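Local coordinates for ubiquitin-conjugating enzyme E2-21 kDa (Pichia angusta, PDB 5NL8), which acts as the peroxisomal ubiquitin-conjugating enzyme Pex4, accepting ubiquitin from an E1 as a cysteine thioester and passing it on to other proteins, at residues A[55-59]-A[171-176]. Residues are numbered along the deposited sequence; the frame is centred on the assembly and turned at random.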
loop_
_atom_site.group_PDB
_atom_site.type_symbol
_atom_site.label_atom_id
_atom_site.label_comp_id
_atom_site.label_asym_id
_atom_site.label_seq_id
_atom_site.Cartn_x
_atom_site.Cartn_y
_atom_site.Cartn_z
ATOM N N GLN A 55 13.998 -5.350 -6.071
ATOM C CA GLN A 55 15.096 -5.848 -5.243
ATOM C C GLN A 55 14.703 -5.947 -3.769
ATOM O O GLN A 55 15.555 -6.107 -2.896
ATOM C CB GLN A 55 16.342 -4.970 -5.419
ATOM C CG GLN A 55 16.898 -5.016 -6.839
ATOM C CD GLN A 55 18.195 -4.247 -7.008
ATOM O OE1 GLN A 55 18.253 -3.035 -6.800
ATOM N NE2 GLN A 55 19.249 -4.957 -7.386
ATOM N N SER A 56 13.404 -5.869 -3.501
ATOM C CA SER A 56 12.873 -6.156 -2.175
ATOM C C SER A 56 12.162 -7.505 -2.233
ATOM O O SER A 56 11.833 -7.984 -3.316
ATOM C CB SER A 56 11.921 -5.048 -1.713
ATOM O OG SER A 56 10.710 -5.071 -2.449
ATOM N N PRO A 57 11.933 -8.138 -1.074
ATOM C CA PRO A 57 11.184 -9.400 -1.118
ATOM C C PRO A 57 9.741 -9.218 -1.592
ATOM O O PRO A 57 9.074 -10.203 -1.902
ATOM C CB PRO A 57 11.229 -9.888 0.335
ATOM C CG PRO A 57 11.578 -8.681 1.146
ATOM C CD PRO A 57 12.460 -7.854 0.271
ATOM N N PHE A 58 9.278 -7.975 -1.664
ATOM C CA PHE A 58 7.912 -7.689 -2.091
ATOM C C PHE A 58 7.800 -7.491 -3.603
ATOM O O PHE A 58 6.708 -7.245 -4.112
ATOM C CB PHE A 58 7.381 -6.438 -1.380
ATOM C CG PHE A 58 7.360 -6.545 0.119
ATOM C CD1 PHE A 58 6.262 -7.081 0.776
ATOM C CD2 PHE A 58 8.434 -6.103 0.873
ATOM C CE1 PHE A 58 6.241 -7.178 2.158
ATOM C CE2 PHE A 58 8.418 -6.199 2.256
ATOM C CZ PHE A 58 7.321 -6.737 2.896
ATOM N N GLU A 59 8.921 -7.597 -4.316
ATOM C CA GLU A 59 8.962 -7.238 -5.738
ATOM C C GLU A 59 8.033 -8.093 -6.602
ATOM O O GLU A 59 7.792 -9.262 -6.300
ATOM C CB GLU A 59 10.396 -7.337 -6.280
ATOM C CG GLU A 59 10.916 -8.757 -6.445
ATOM C CD GLU A 59 12.305 -8.806 -7.068
ATOM O OE1 GLU A 59 12.788 -9.923 -7.354
ATOM O OE2 GLU A 59 12.913 -7.733 -7.271
ATOM N N TYR A 171 12.880 -13.827 6.569
ATOM C CA TYR A 171 12.060 -12.685 6.174
ATOM C C TYR A 171 11.542 -12.854 4.741
ATOM O O TYR A 171 10.321 -12.910 4.491
ATOM C CB TYR A 171 12.903 -11.413 6.307
ATOM C CG TYR A 171 12.175 -10.091 6.249
ATOM C CD1 TYR A 171 11.893 -9.482 5.035
ATOM C CD2 TYR A 171 11.820 -9.424 7.415
ATOM C CE1 TYR A 171 11.249 -8.259 4.980
ATOM C CE2 TYR A 171 11.176 -8.202 7.372
ATOM C CZ TYR A 171 10.892 -7.625 6.151
ATOM O OH TYR A 171 10.253 -6.408 6.099
ATOM N N LYS A 172 12.491 -12.957 3.813
ATOM C CA LYS A 172 12.193 -13.147 2.397
ATOM C C LYS A 172 11.286 -14.351 2.156
ATOM O O LYS A 172 10.308 -14.261 1.415
ATOM C CB LYS A 172 13.488 -13.313 1.595
ATOM C CG LYS A 172 14.220 -12.014 1.283
ATOM C CD LYS A 172 15.564 -12.295 0.617
ATOM C CE LYS A 172 16.401 -11.031 0.473
ATOM N NZ LYS A 172 15.629 -9.902 -0.122
ATOM N N ASP A 173 11.621 -15.476 2.784
ATOM C CA ASP A 173 10.857 -16.712 2.626
ATOM C C ASP A 173 9.415 -16.562 3.100
ATOM O O ASP A 173 8.492 -17.094 2.482
ATOM C CB ASP A 173 11.528 -17.857 3.383
ATOM C CG ASP A 173 12.766 -18.373 2.682
ATOM O OD1 ASP A 173 13.361 -19.356 3.174
ATOM O OD2 ASP A 173 13.142 -17.801 1.636
ATOM N N LEU A 174 9.228 -15.839 4.199
ATOM C CA LEU A 174 7.894 -15.602 4.736
ATOM C C LEU A 174 7.065 -14.760 3.759
ATOM O O LEU A 174 5.936 -15.135 3.392
ATOM C CB LEU A 174 7.987 -14.918 6.101
ATOM C CG LEU A 174 6.991 -15.334 7.186
ATOM C CD1 LEU A 174 6.864 -16.846 7.268
ATOM C CD2 LEU A 174 7.415 -14.762 8.523
ATOM N N VAL A 175 7.635 -13.633 3.325
ATOM C CA VAL A 175 6.934 -12.767 2.372
ATOM C C VAL A 175 6.567 -13.544 1.104
ATOM O O VAL A 175 5.423 -13.490 0.639
ATOM C CB VAL A 175 7.774 -11.529 1.996
ATOM C CG1 VAL A 175 7.019 -10.653 1.018
ATOM C CG2 VAL A 175 8.132 -10.730 3.244
ATOM N N HIS A 176 7.536 -14.281 0.567
ATOM C CA HIS A 176 7.311 -15.134 -0.599
ATOM C C HIS A 176 6.172 -16.127 -0.359
ATOM O O HIS A 176 5.348 -16.362 -1.248
ATOM C CB HIS A 176 8.592 -15.893 -0.974
ATOM C CG HIS A 176 9.630 -15.042 -1.635
ATOM N ND1 HIS A 176 10.929 -15.472 -1.838
ATOM C CD2 HIS A 176 9.571 -13.789 -2.144
ATOM C CE1 HIS A 176 11.616 -14.520 -2.439
ATOM N NE2 HIS A 176 10.817 -13.486 -2.637
#
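In the UBC fold of this E2 enzyme, the loop joining strands 45-51 and 62-68 of the antiparallel sheet turns back on itself against the C-terminal helix 168-181. Residues Ser56 to Glu59 form a type I beta turn, closed by Glu59 N to Ser56 O (3.1 Å), and its tip meets one side of the helix, where the CA atoms of Pro57 and Lys172 come within 5.2 Å. Proline suits the second position of such a turn, since its ring already fixes phi near the -65° found here. Ser56 OG accepts a hydrogen bond from Phe58 N, weak at 3.3 Å, and also bonds to Pro53 O, while Glu59 OE2 accepts a hydrogen bond from Gln55 N at 2.9 Å; polar side chains thus brace the loop and leave the packing to Pro57 and Phe58.

Pro57, pointing at the helix, is the main wedge. Its CG touches Tyr171 CE1 (3.9 Å) at the edge of the phenol ring, and its CB rests on the aliphatic part of Lys172, at CG (3.8 Å), which arches past the ring so that NZ returns to 3.8 Å from Pro57 CD. One helical turn beyond Tyr171, Val175 brings a compact branched side chain that touches Phe58 as well as Pro57, whose CB lies 4.2 Å from Val175 CB. Met159 of helix 157-164 also packs on Tyr171 and Val175, and Met108 on Phe58, so the loop's apolar side joins a wider core. Val175 CG1 lies over the flat Phe58 ring in a CH-pi contact, 4.1 Å from the ring centroid and 3.7 Å from Phe58 CD1.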